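Local structure of flap endonuclease 1 (Desulfurococcus amylolyticus, 3ORY) at residues E28-L33 with V83-K88; G35-I40 with G178-S183; I174-D179 with G194-V199; Q186-L191 with L198-T203. The protein probably acts as a structure-specific nuclease that cuts single-stranded 5' flaps from branched DNA, as in the flap endonuclease 1 family. One frame throughout, in Å; residues are numbered along the deposited sequence.

Contact 1: residues E28-L33 with V83-K88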
loop_
_atom_site.group_PDB
_atom_site.type_symbol
_atom_site.label_atom_id
_atom_site.label_comp_id
_atom_site.label_asym_id
_atom_site.label_seq_id
_atom_site.Cartn_x
_atom_site.Cartn_y
_atom_site.Cartn_z
ATOM N N GLU A 28 9.762 -13.020 -10.142
ATOM C CA GLU A 28 11.035 -13.445 -9.540
ATOM C C GLU A 28 11.874 -12.297 -8.984
ATOM O O GLU A 28 12.422 -12.406 -7.882
ATOM C CB GLU A 28 11.848 -14.336 -10.484
ATOM C CG GLU A 28 11.269 -15.753 -10.641
ATOM C CD GLU A 28 10.775 -16.381 -9.322
ATOM O OE1 GLU A 28 11.475 -16.287 -8.286
ATOM O OE2 GLU A 28 9.681 -16.985 -9.329
ATOM N N ASP A 29 11.959 -11.204 -9.741
ATOM C CA ASP A 29 12.495 -9.930 -9.233
ATOM C C ASP A 29 11.919 -8.743 -10.005
ATOM O O ASP A 29 11.273 -8.914 -11.042
ATOM C CB ASP A 29 14.036 -9.906 -9.261
ATOM C CG ASP A 29 14.618 -10.319 -10.614
ATOM O OD1 ASP A 29 13.871 -10.380 -11.621
ATOM O OD2 ASP A 29 15.839 -10.590 -10.665
ATOM N N LEU A 30 12.171 -7.544 -9.496
ATOM C CA LEU A 30 11.701 -6.305 -10.110
ATOM C C LEU A 30 11.975 -6.191 -11.619
ATOM O O LEU A 30 11.137 -5.673 -12.356
ATOM C CB LEU A 30 12.294 -5.108 -9.359
ATOM C CG LEU A 30 11.540 -4.397 -8.227
ATOM C CD1 LEU A 30 10.594 -5.298 -7.452
ATOM C CD2 LEU A 30 12.531 -3.723 -7.279
ATOM N N ARG A 31 13.127 -6.693 -12.071
ATOM C CA ARG A 31 13.579 -6.505 -13.457
ATOM C C ARG A 31 12.648 -7.127 -14.508
ATOM O O ARG A 31 12.574 -6.636 -15.638
ATOM C CB ARG A 31 15.025 -7.001 -13.639
ATOM C CG ARG A 31 15.874 -6.205 -14.652
ATOM C CD ARG A 31 15.584 -6.599 -16.119
ATOM N NE ARG A 31 16.658 -6.264 -17.064
ATOM C CZ ARG A 31 16.908 -5.045 -17.550
ATOM N NH1 ARG A 31 16.177 -3.994 -17.180
ATOM N NH2 ARG A 31 17.912 -4.873 -18.405
ATOM N N ILE A 32 11.927 -8.184 -14.144
ATOM C CA ILE A 32 10.943 -8.777 -15.058
ATOM C C ILE A 32 9.929 -7.727 -15.581
ATOM O O ILE A 32 9.464 -7.812 -16.719
ATOM C CB ILE A 32 10.267 -10.049 -14.444
ATOM C CG1 ILE A 32 11.024 -11.319 -14.871
ATOM C CG2 ILE A 32 8.809 -10.191 -14.869
ATOM C CD1 ILE A 32 12.066 -11.805 -13.875
ATOM N N LEU A 33 9.639 -6.718 -14.760
ATOM C CA LEU A 33 8.695 -5.653 -15.128
ATOM C C LEU A 33 9.347 -4.465 -15.850
ATOM O O LEU A 33 8.718 -3.415 -16.013
ATOM C CB LEU A 33 7.944 -5.158 -13.882
ATOM C CG LEU A 33 7.016 -6.134 -13.144
ATOM C CD1 LEU A 33 6.616 -5.566 -11.780
ATOM C CD2 LEU A 33 5.781 -6.469 -13.968
ATOM N N VAL A 83 13.207 2.276 -10.189
ATOM C CA VAL A 83 13.793 2.858 -11.403
ATOM C C VAL A 83 15.012 2.065 -11.914
ATOM O O VAL A 83 15.130 1.833 -13.121
ATOM C CB VAL A 83 14.140 4.354 -11.197
ATOM C CG1 VAL A 83 14.976 4.891 -12.351
ATOM C CG2 VAL A 83 12.848 5.186 -11.039
ATOM N N GLU A 84 15.890 1.639 -11.002
ATOM C CA GLU A 84 17.077 0.824 -11.358
ATOM C C GLU A 84 16.701 -0.524 -11.968
ATOM O O GLU A 84 17.465 -1.106 -12.747
ATOM C CB GLU A 84 17.997 0.617 -10.148
ATOM C CG GLU A 84 18.849 1.844 -9.812
ATOM C CD GLU A 84 19.544 1.767 -8.459
ATOM O OE1 GLU A 84 19.253 0.842 -7.674
ATOM O OE2 GLU A 84 20.386 2.647 -8.176
ATOM N N ALA A 85 15.521 -1.019 -11.605
ATOM C CA ALA A 85 14.974 -2.227 -12.200
ATOM C C ALA A 85 14.334 -1.984 -13.571
ATOM O O ALA A 85 13.909 -2.934 -14.233
ATOM C CB ALA A 85 13.971 -2.856 -11.253
ATOM N N GLY A 86 14.253 -0.720 -13.992
ATOM C CA GLY A 86 13.678 -0.373 -15.299
ATOM C C GLY A 86 12.183 -0.082 -15.276
ATOM O O GLY A 86 11.572 0.164 -16.320
ATOM N N ILE A 87 11.594 -0.106 -14.083
ATOM C CA ILE A 87 10.174 0.222 -13.912
ATOM C C ILE A 87 9.981 1.741 -13.989
ATOM O O ILE A 87 10.806 2.505 -13.493
ATOM C CB ILE A 87 9.607 -0.361 -12.589
ATOM C CG1 ILE A 87 9.577 -1.895 -12.646
ATOM C CG2 ILE A 87 8.209 0.170 -12.308
ATOM C CD1 ILE A 87 9.563 -2.565 -11.276
ATOM N N LYS A 88 8.903 2.165 -14.636
ATOM C CA LYS A 88 8.559 3.581 -14.707
ATOM C C LYS A 88 7.459 3.873 -13.689
ATOM O O LYS A 88 6.279 3.653 -13.968
ATOM C CB LYS A 88 8.145 3.962 -16.134
ATOM C CG LYS A 88 9.258 3.706 -17.161
ATOM C CD LYS A 88 8.867 4.164 -18.554
ATOM C CE LYS A 88 10.065 4.064 -19.490
ATOM N NZ LYS A 88 9.652 4.113 -20.913
#
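The guanidinium of Arg31 meets Ala85 at its edge: the carbonyl oxygen of Ala85 lies near the plane of the group, with Arg31 NH1 3.9 Å from Ala85 O. That separation is an approach and not a hydrogen bond, and the aliphatic root of the same arginine is equally close, Arg31 CG lying 3.8 Å from Ala85 O. The rest of the contact is apolar. Leu30 CB presses on Ala85 CB at 3.4 Å, tighter than a usual carbon-carbon contact, and the chi1 of Leu30 (-95°), off the staggered positions, is consistent with some strain there. The side chain of Ile87 crosses that of Leu30 at about a right angle, its CD1 lying 4.1 Å from Leu30 CG. The same methyl also touches backbone, with Ile87 CD1 3.6 Å from Leu30 O, and one carbon back Ile87 CG1 rests 3.9 Å from Leu33 CB. The chain can turn between Ala85 and Ile87 because Gly86, with a phi of 91°, closes helix 70-84 in a Schellman motif. Beyond the pair, Leu30 packs on Leu202 and Leu33 on Tyr181, both in loops, while Ile87 reaches Ile38 of strand 37-41. The contact thus illustrates cohesion by shape: no hydrogen bond joins the two segments. Ala85 O is buried with no bonding partner, and the nearby positive charge of Arg31 may offset part of that cost, without a hydrogen bond.

Contact 2: residues G35-I40 with G178-S183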
loop_
_atom_site.group_PDB
_atom_site.type_symbol
_atom_site.label_atom_id
_atom_site.label_comp_id
_atom_site.label_asym_id
_atom_site.label_seq_id
_atom_site.Cartn_x
_atom_site.Cartn_y
_atom_site.Cartn_z
ATOM N N GLY A 35 10.547 -1.614 -18.148
ATOM C CA GLY A 35 9.811 -0.879 -19.172
ATOM C C GLY A 35 8.340 -0.620 -18.875
ATOM O O GLY A 35 7.707 0.162 -19.577
ATOM N N LYS A 36 7.788 -1.268 -17.846
ATOM C CA LYS A 36 6.364 -1.088 -17.505
ATOM C C LYS A 36 6.122 0.151 -16.647
ATOM O O LYS A 36 6.952 0.524 -15.817
ATOM C CB LYS A 36 5.784 -2.329 -16.812
ATOM C CG LYS A 36 5.850 -3.625 -17.644
ATOM C CD LYS A 36 4.794 -3.660 -18.741
ATOM C CE LYS A 36 5.213 -4.533 -19.940
ATOM N NZ LYS A 36 5.750 -5.860 -19.528
ATOM N N ILE A 37 4.979 0.787 -16.869
ATOM C CA ILE A 37 4.525 1.880 -16.021
ATOM C C ILE A 37 3.697 1.283 -14.896
ATOM O O ILE A 37 2.730 0.563 -15.145
ATOM C CB ILE A 37 3.705 2.921 -16.815
ATOM C CG1 ILE A 37 4.546 3.493 -17.970
ATOM C CG2 ILE A 37 3.178 4.040 -15.866
ATOM C CD1 ILE A 37 3.768 4.341 -18.989
ATOM N N ILE A 38 4.088 1.562 -13.656
ATOM C CA ILE A 38 3.373 1.041 -12.494
ATOM C C ILE A 38 2.829 2.211 -11.695
ATOM O O ILE A 38 3.583 3.127 -11.332
ATOM C CB ILE A 38 4.276 0.138 -11.605
ATOM C CG1 ILE A 38 4.844 -1.047 -12.396
ATOM C CG2 ILE A 38 3.529 -0.347 -10.350
ATOM C CD1 ILE A 38 3.823 -2.011 -12.925
ATOM N N VAL A 39 1.520 2.206 -11.447
ATOM C CA VAL A 39 0.920 3.273 -10.656
ATOM C C VAL A 39 0.804 2.858 -9.187
ATOM O O VAL A 39 0.065 1.939 -8.836
ATOM C CB VAL A 39 -0.399 3.825 -11.280
ATOM C CG1 VAL A 39 -1.447 2.743 -11.458
ATOM C CG2 VAL A 39 -0.943 5.001 -10.467
ATOM N N ILE A 40 1.551 3.548 -8.335
ATOM C CA ILE A 40 1.704 3.147 -6.940
ATOM C C ILE A 40 0.833 3.997 -6.033
ATOM O O ILE A 40 0.968 5.228 -5.996
ATOM C CB ILE A 40 3.188 3.265 -6.487
ATOM C CG1 ILE A 40 4.095 2.483 -7.453
ATOM C CG2 ILE A 40 3.357 2.782 -5.028
ATOM C CD1 ILE A 40 5.599 2.858 -7.340
ATOM N N GLY A 178 -5.338 2.240 -19.912
ATOM C CA GLY A 178 -4.116 1.826 -20.619
ATOM C C GLY A 178 -2.950 2.772 -20.387
ATOM O O GLY A 178 -2.021 2.828 -21.191
ATOM N N ASP A 179 -2.994 3.517 -19.283
ATOM C CA ASP A 179 -1.961 4.507 -18.984
ATOM C C ASP A 179 -0.950 4.003 -17.960
ATOM O O ASP A 179 -0.012 4.710 -17.609
ATOM C CB ASP A 179 -2.584 5.840 -18.544
ATOM C CG ASP A 179 -3.273 6.569 -19.688
ATOM O OD1 ASP A 179 -2.848 6.417 -20.848
ATOM O OD2 ASP A 179 -4.253 7.288 -19.436
ATOM N N ALA A 180 -1.175 2.787 -17.469
ATOM C CA ALA A 180 -0.221 2.068 -16.635
ATOM C C ALA A 180 -0.481 0.594 -16.827
ATOM O O ALA A 180 -1.582 0.194 -17.196
ATOM C CB ALA A 180 -0.362 2.439 -15.156
ATOM N N TYR A 181 0.545 -0.209 -16.577
ATOM C CA TYR A 181 0.450 -1.649 -16.709
ATOM C C TYR A 181 -0.335 -2.266 -15.550
ATOM O O TYR A 181 -1.127 -3.188 -15.746
ATOM C CB TYR A 181 1.855 -2.252 -16.798
ATOM C CG TYR A 181 1.876 -3.754 -16.724
ATOM C CD1 TYR A 181 1.489 -4.534 -17.817
ATOM C CD2 TYR A 181 2.285 -4.399 -15.559
ATOM C CE1 TYR A 181 1.510 -5.942 -17.741
ATOM C CE2 TYR A 181 2.311 -5.780 -15.470
ATOM C CZ TYR A 181 1.926 -6.545 -16.556
ATOM O OH TYR A 181 1.960 -7.910 -16.434
ATOM N N ALA A 182 -0.112 -1.754 -14.343
ATOM C CA ALA A 182 -0.728 -2.310 -13.144
ATOM C C ALA A 182 -0.727 -1.279 -12.035
ATOM O O ALA A 182 0.054 -0.339 -12.070
ATOM C CB ALA A 182 0.022 -3.569 -12.697
ATOM N N SER A 183 -1.629 -1.449 -11.070
ATOM C CA SER A 183 -1.630 -0.659 -9.852
ATOM C C SER A 183 -0.765 -1.409 -8.849
ATOM O O SER A 183 -0.529 -2.612 -9.008
ATOM C CB SER A 183 -3.066 -0.449 -9.316
ATOM O OG SER A 183 -3.794 -1.666 -9.301
#
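Lys36 reaches Tyr181 through its bend at chi2 (-76°), which swings CD over one face of the ring, while Tyr181 holds its CG anti to the backbone N (chi1 171°). Lys36 CD stands 3.9 Å from the centroid of the Tyr181 ring in a CH-pi contact. Farther along, Lys36 NZ lies 4.9 Å from that centroid and only 19° off the normal, a cation-pi pair. At the ring's edge, in its plane, Ile38 CD1 comes 3.9 Å from Tyr181 CD2, the two side chains running side by side and pointing the same way. The backbones supply the polar links. Tyr181 N donates to Ile37 O at 2.7 Å, and Val39 N donates to Ala182 O at 3.0 Å. Ser183 CA adds a C-H...O contact to Val39 O at 3.3 Å. Apolar methyls fill in nearby, Val39 CG1 lying 3.9 Å from Ala180 CB. Behind Val39 sit Ile174 and Val175 of helix 167-176, and the hydroxyl of Ser183 turns to Ser190. The Val39 N bond belongs to the parallel pairing of strands 37-41 and 182-184, which joins the XPG N-terminal and I-region sequences, and the Tyr181 N bond holds the approach to it, while the ring face of Tyr181 probably gives the Lys36 ammonium a modest stabilisation.

Contact 3: residues I174-D179 with G194-V199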
loop_
_atom_site.group_PDB
_atom_site.type_symbol
_atom_site.label_atom_id
_atom_site.label_comp_id
_atom_site.label_asym_id
_atom_site.label_seq_id
_atom_site.Cartn_x
_atom_site.Cartn_y
_atom_site.Cartn_z
ATOM N N ILE A 174 -6.434 4.576 -13.990
ATOM C CA ILE A 174 -5.254 4.759 -14.837
ATOM C C ILE A 174 -4.885 3.459 -15.588
ATOM O O ILE A 174 -4.561 3.482 -16.793
ATOM C CB ILE A 174 -4.060 5.329 -14.013
ATOM C CG1 ILE A 174 -4.386 6.762 -13.558
ATOM C CG2 ILE A 174 -2.754 5.307 -14.818
ATOM C CD1 ILE A 174 -3.458 7.307 -12.432
ATOM N N VAL A 175 -4.952 2.329 -14.893
ATOM C CA VAL A 175 -4.706 1.040 -15.546
ATOM C C VAL A 175 -5.807 0.715 -16.571
ATOM O O VAL A 175 -5.498 0.262 -17.674
ATOM C CB VAL A 175 -4.541 -0.117 -14.533
ATOM C CG1 VAL A 175 -4.160 -1.412 -15.262
ATOM C CG2 VAL A 175 -3.461 0.219 -13.501
ATOM N N LYS A 176 -7.072 0.962 -16.206
ATOM C CA LYS A 176 -8.214 0.790 -17.126
ATOM C C LYS A 176 -8.025 1.548 -18.435
ATOM O O LYS A 176 -8.361 1.037 -19.514
ATOM C CB LYS A 176 -9.509 1.282 -16.494
ATOM C CG LYS A 176 -10.151 0.354 -15.484
ATOM C CD LYS A 176 -11.480 0.970 -15.046
ATOM C CE LYS A 176 -12.076 0.280 -13.849
ATOM N NZ LYS A 176 -13.468 0.760 -13.613
ATOM N N LYS A 177 -7.507 2.772 -18.328
ATOM C CA LYS A 177 -7.295 3.646 -19.484
ATOM C C LYS A 177 -6.098 3.240 -20.352
ATOM O O LYS A 177 -5.866 3.835 -21.397
ATOM C CB LYS A 177 -7.126 5.109 -19.029
ATOM C CG LYS A 177 -8.366 5.739 -18.390
ATOM C CD LYS A 177 -9.610 5.636 -19.271
ATOM C CE LYS A 177 -9.662 6.753 -20.300
ATOM N NZ LYS A 177 -10.732 6.479 -21.309
ATOM N N GLY A 178 -5.338 2.240 -19.912
ATOM C CA GLY A 178 -4.116 1.826 -20.619
ATOM C C GLY A 178 -2.950 2.772 -20.387
ATOM O O GLY A 178 -2.021 2.828 -21.191
ATOM N N ASP A 179 -2.994 3.517 -19.283
ATOM C CA ASP A 179 -1.961 4.507 -18.984
ATOM C C ASP A 179 -0.950 4.003 -17.960
ATOM O O ASP A 179 -0.012 4.710 -17.609
ATOM C CB ASP A 179 -2.584 5.840 -18.544
ATOM C CG ASP A 179 -3.273 6.569 -19.688
ATOM O OD1 ASP A 179 -2.848 6.417 -20.848
ATOM O OD2 ASP A 179 -4.253 7.288 -19.436
ATOM N N GLY A 194 -11.827 -2.035 -9.934
ATOM C CA GLY A 194 -11.791 -2.467 -11.323
ATOM C C GLY A 194 -10.436 -2.493 -12.008
ATOM O O GLY A 194 -10.375 -2.603 -13.239
ATOM N N SER A 195 -9.346 -2.398 -11.244
ATOM C CA SER A 195 -8.016 -2.442 -11.862
ATOM C C SER A 195 -7.799 -3.808 -12.504
ATOM O O SER A 195 -7.960 -4.809 -11.840
ATOM C CB SER A 195 -6.916 -2.208 -10.840
ATOM O OG SER A 195 -5.644 -2.325 -11.457
ATOM N N PRO A 196 -7.435 -3.843 -13.802
ATOM C CA PRO A 196 -7.182 -5.119 -14.485
ATOM C C PRO A 196 -6.032 -5.902 -13.848
ATOM O O PRO A 196 -6.035 -7.135 -13.873
ATOM C CB PRO A 196 -6.800 -4.687 -15.907
ATOM C CG PRO A 196 -7.487 -3.387 -16.093
ATOM C CD PRO A 196 -7.442 -2.712 -14.743
ATOM N N LYS A 197 -5.064 -5.185 -13.277
ATOM C CA LYS A 197 -3.853 -5.813 -12.753
ATOM C C LYS A 197 -3.373 -5.116 -11.496
ATOM O O LYS A 197 -3.214 -3.890 -11.480
ATOM C CB LYS A 197 -2.725 -5.782 -13.797
ATOM C CG LYS A 197 -2.923 -6.684 -15.012
ATOM C CD LYS A 197 -1.652 -6.744 -15.855
ATOM C CE LYS A 197 -1.714 -7.889 -16.850
ATOM N NZ LYS A 197 -2.869 -7.715 -17.758
ATOM N N LEU A 198 -3.132 -5.907 -10.455
ATOM C CA LEU A 198 -2.528 -5.416 -9.218
ATOM C C LEU A 198 -1.183 -6.097 -8.978
ATOM O O LEU A 198 -1.082 -7.331 -9.033
ATOM C CB LEU A 198 -3.453 -5.669 -8.016
ATOM C CG LEU A 198 -2.862 -5.473 -6.608
ATOM C CD1 LEU A 198 -2.527 -3.997 -6.293
ATOM C CD2 LEU A 198 -3.804 -6.028 -5.548
ATOM N N VAL A 199 -0.154 -5.301 -8.705
ATOM C CA VAL A 199 1.115 -5.853 -8.242
ATOM C C VAL A 199 1.253 -5.598 -6.742
ATOM O O VAL A 199 1.113 -4.456 -6.283
ATOM C CB VAL A 199 2.331 -5.289 -9.032
ATOM C CG1 VAL A 199 3.651 -5.712 -8.380
ATOM C CG2 VAL A 199 2.278 -5.753 -10.502
#
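Val175 and Pro196 slide past each other in opposite directions, and this sliding contact carries the apolar part of the interface. Val175 holds CG1 anti to its backbone N (chi1 -175°), and that methyl meets the proline ring on its CD corner, Val175 CG1 to Pro196 CD measuring 3.6 Å. The other methyl turns to the neighbouring serine, with Val175 CG2 3.9 Å from Ser195 OG. Lys176, one residue on, crosses Pro196 at about a right angle. Its chain is extended beyond CG and runs beside the Gly194 carbonyl, so that Lys176 CG is 3.7 Å and Lys176 CE 3.4 Å from Gly194 O; it can pass this close because Gly194 has no side chain there. The CE methylene, made more polar by the adjoining ammonium, may be a favourable neighbour for that oxygen, although no hydrogen bond crosses between the segments. Within its own segment Ser195 OG donates to Lys197 O at 2.9 Å, from a position 60° out of the carbonyl plane. The same hydroxyl is also hydrogen-bonded to Ser183 OG, which links this turn to the neighbouring strand. Both segments change direction at glycines of positive phi. Gly178 ends helix 167-176, and Gly194, with a phi of 93°, ends helix 189-192 through Ser195 N to Ser190 O and Gly194 N to Leu191 O. The arrangement is that of an alpha/beta fold: the last turn of a helix lies against the lead-in to strand 197-200, where two Schellman motifs turn the chain toward adjacent parallel strands, 182-184 and 197-200.

Contact 4: residues Q186-L191 with L198-T203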
loop_
_atom_site.group_PDB
_atom_site.type_symbol
_atom_site.label_atom_id
_atom_site.label_comp_id
_atom_site.label_asym_id
_atom_site.label_seq_id
_atom_site.Cartn_x
_atom_site.Cartn_y
_atom_site.Cartn_z
ATOM N N GLN A 186 -0.311 -2.843 -1.105
ATOM C CA GLN A 186 -0.464 -4.052 -0.292
ATOM C C GLN A 186 -1.926 -4.453 -0.140
ATOM O O GLN A 186 -2.233 -5.635 0.032
ATOM C CB GLN A 186 0.196 -3.908 1.088
ATOM C CG GLN A 186 1.722 -3.860 1.048
ATOM C CD GLN A 186 2.325 -4.945 0.181
ATOM O OE1 GLN A 186 2.817 -4.672 -0.915
ATOM N NE2 GLN A 186 2.260 -6.183 0.647
ATOM N N ASP A 187 -2.844 -3.494 -0.230
ATOM C CA ASP A 187 -4.238 -3.887 -0.167
ATOM C C ASP A 187 -4.804 -4.154 -1.563
ATOM O O ASP A 187 -4.136 -3.946 -2.589
ATOM C CB ASP A 187 -5.095 -2.914 0.662
ATOM C CG ASP A 187 -5.111 -1.519 0.102
ATOM O OD1 ASP A 187 -5.132 -1.364 -1.136
ATOM O OD2 ASP A 187 -5.098 -0.572 0.923
ATOM N N TYR A 188 -6.035 -4.639 -1.583
ATOM C CA TYR A 188 -6.648 -5.149 -2.792
ATOM C C TYR A 188 -7.706 -4.192 -3.332
ATOM O O TYR A 188 -8.447 -4.531 -4.266
ATOM C CB TYR A 188 -7.253 -6.526 -2.474
ATOM C CG TYR A 188 -6.193 -7.570 -2.181
ATOM C CD1 TYR A 188 -5.841 -8.532 -3.132
ATOM C CD2 TYR A 188 -5.524 -7.582 -0.953
ATOM C CE1 TYR A 188 -4.841 -9.486 -2.854
ATOM C CE2 TYR A 188 -4.550 -8.519 -0.675
ATOM C CZ TYR A 188 -4.212 -9.468 -1.619
ATOM O OH TYR A 188 -3.228 -10.379 -1.303
ATOM N N ASP A 189 -7.773 -3.002 -2.732
ATOM C CA ASP A 189 -8.813 -2.009 -3.048
ATOM C C ASP A 189 -8.892 -1.696 -4.529
ATOM O O ASP A 189 -9.981 -1.527 -5.059
ATOM C CB ASP A 189 -8.563 -0.693 -2.291
ATOM C CG ASP A 189 -8.526 -0.863 -0.770
ATOM O OD1 ASP A 189 -8.228 -1.967 -0.264
ATOM O OD2 ASP A 189 -8.785 0.140 -0.064
ATOM N N SER A 190 -7.736 -1.589 -5.188
ATOM C CA SER A 190 -7.694 -1.245 -6.604
ATOM C C SER A 190 -8.401 -2.283 -7.502
ATOM O O SER A 190 -8.983 -1.911 -8.518
ATOM C CB SER A 190 -6.263 -0.930 -7.085
ATOM O OG SER A 190 -5.446 -2.088 -7.150
ATOM N N LEU A 191 -8.370 -3.557 -7.111
ATOM C CA LEU A 191 -9.117 -4.620 -7.799
ATOM C C LEU A 191 -10.618 -4.419 -7.657
ATOM O O LEU A 191 -11.361 -4.570 -8.630
ATOM C CB LEU A 191 -8.724 -6.003 -7.272
ATOM C CG LEU A 191 -7.279 -6.424 -7.570
ATOM C CD1 LEU A 191 -6.928 -7.719 -6.846
ATOM C CD2 LEU A 191 -7.057 -6.583 -9.080
ATOM N N LEU A 198 -3.132 -5.907 -10.455
ATOM C CA LEU A 198 -2.528 -5.416 -9.218
ATOM C C LEU A 198 -1.183 -6.097 -8.978
ATOM O O LEU A 198 -1.082 -7.331 -9.033
ATOM C CB LEU A 198 -3.453 -5.669 -8.016
ATOM C CG LEU A 198 -2.862 -5.473 -6.608
ATOM C CD1 LEU A 198 -2.527 -3.997 -6.293
ATOM C CD2 LEU A 198 -3.804 -6.028 -5.548
ATOM N N VAL A 199 -0.154 -5.301 -8.705
ATOM C CA VAL A 199 1.115 -5.853 -8.242
ATOM C C VAL A 199 1.253 -5.598 -6.742
ATOM O O VAL A 199 1.113 -4.456 -6.283
ATOM C CB VAL A 199 2.331 -5.289 -9.032
ATOM C CG1 VAL A 199 3.651 -5.712 -8.380
ATOM C CG2 VAL A 199 2.278 -5.753 -10.502
ATOM N N ARG A 200 1.497 -6.663 -5.984
ATOM C CA ARG A 200 1.737 -6.540 -4.548
ATOM C C ARG A 200 3.211 -6.725 -4.216
ATOM O O ARG A 200 3.954 -7.328 -4.998
ATOM C CB ARG A 200 0.902 -7.553 -3.763
ATOM C CG ARG A 200 -0.604 -7.338 -3.882
ATOM C CD ARG A 200 -1.358 -8.354 -3.035
ATOM N NE ARG A 200 -1.269 -8.042 -1.606
ATOM C CZ ARG A 200 -0.560 -8.722 -0.708
ATOM N NH1 ARG A 200 0.151 -9.792 -1.060
ATOM N NH2 ARG A 200 -0.575 -8.329 0.559
ATOM N N ASN A 201 3.610 -6.201 -3.052
ATOM C CA ASN A 201 4.970 -6.342 -2.481
ATOM C C ASN A 201 6.046 -5.458 -3.109
ATOM O O ASN A 201 7.212 -5.527 -2.718
ATOM C CB ASN A 201 5.442 -7.809 -2.450
ATOM C CG ASN A 201 4.486 -8.726 -1.701
ATOM O OD1 ASN A 201 4.374 -9.915 -2.015
ATOM N ND2 ASN A 201 3.816 -8.193 -0.704
ATOM N N LEU A 202 5.663 -4.630 -4.074
ATOM C CA LEU A 202 6.625 -3.780 -4.771
ATOM C C LEU A 202 7.338 -2.806 -3.831
ATOM O O LEU A 202 8.497 -2.477 -4.044
ATOM C CB LEU A 202 5.949 -3.029 -5.919
ATOM C CG LEU A 202 6.846 -2.472 -7.020
ATOM C CD1 LEU A 202 7.293 -3.556 -8.013
ATOM C CD2 LEU A 202 6.122 -1.345 -7.740
ATOM N N THR A 203 6.657 -2.367 -2.776
ATOM C CA THR A 203 7.253 -1.405 -1.847
ATOM C C THR A 203 8.067 -2.079 -0.744
ATOM O O THR A 203 8.751 -1.402 0.017
ATOM C CB THR A 203 6.188 -0.494 -1.205
ATOM O OG1 THR A 203 5.226 -1.304 -0.523
ATOM C CG2 THR A 203 5.493 0.348 -2.273
HETATM O O HOH W 1 3.134 -2.284 -2.191
#
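Within the beta-alpha-beta unit of strand 182-184, helix 189-192 and strand 197-200, Gln186 and Arg200 bind the first connection to the last strand. Arg200 grips Gln186 O side-on with two nitrogens: NE at 3.1 Å, 37° above the carbonyl plane, and NH2 at 3.2 Å, on a lone pair. Tyr188 OH lies over one guanidinium face, 3.0 Å above its plane and offset toward the rim, ring and guanidinium planes 12° apart; Tyr188 OH to Arg200 NE, 3.1 Å, has too poor an angle for a hydrogen bond. Gln186 NE2 lies over the opposite face. A bend at chi2 (-47°) sets Gln186 CD, and OE1 accepts from Asn201 N at 2.7 Å on a lone pair. A water donates to Gln186 OE1 and bonds to Thr203 OG1. Next to this, Leu198 crosses Leu191 at about a right angle, Leu198 CD2 lying 3.8 Å from Leu191 CD1 and 3.6 Å from Asp187 O. The Asp187 side chain lies about 3 Å from a bound phosphate, probably from the crystallisation liquor. Arg200 NH1 is paired with Glu222, so the buried cation has an anion as well as a carbonyl; Asp187 O is buried without a polar partner.

From the N terminus, contact 1 closes first, bringing the loop after strand 24-26 onto the end of helix 70-84. Contact 2 opens inside the span closed by contact 1, at strand 37-41, and closes far along the chain at 178-183, so the two cross; Gly86 O to Gly35 N and Lys88 N to Lys36 O probably bond them. Contact 3 starts where contact 2 ends, sharing Gly178 and Asp179. Contact 4 opens within the span of contact 3; both use strand 197-200, sharing Leu198 and Val199, contact 4 running on past its end. Ser183 ties contact 2 to both, and Leu202 packs on Leu30, which brings contact 1 into touch with contact 4 beside the sheet.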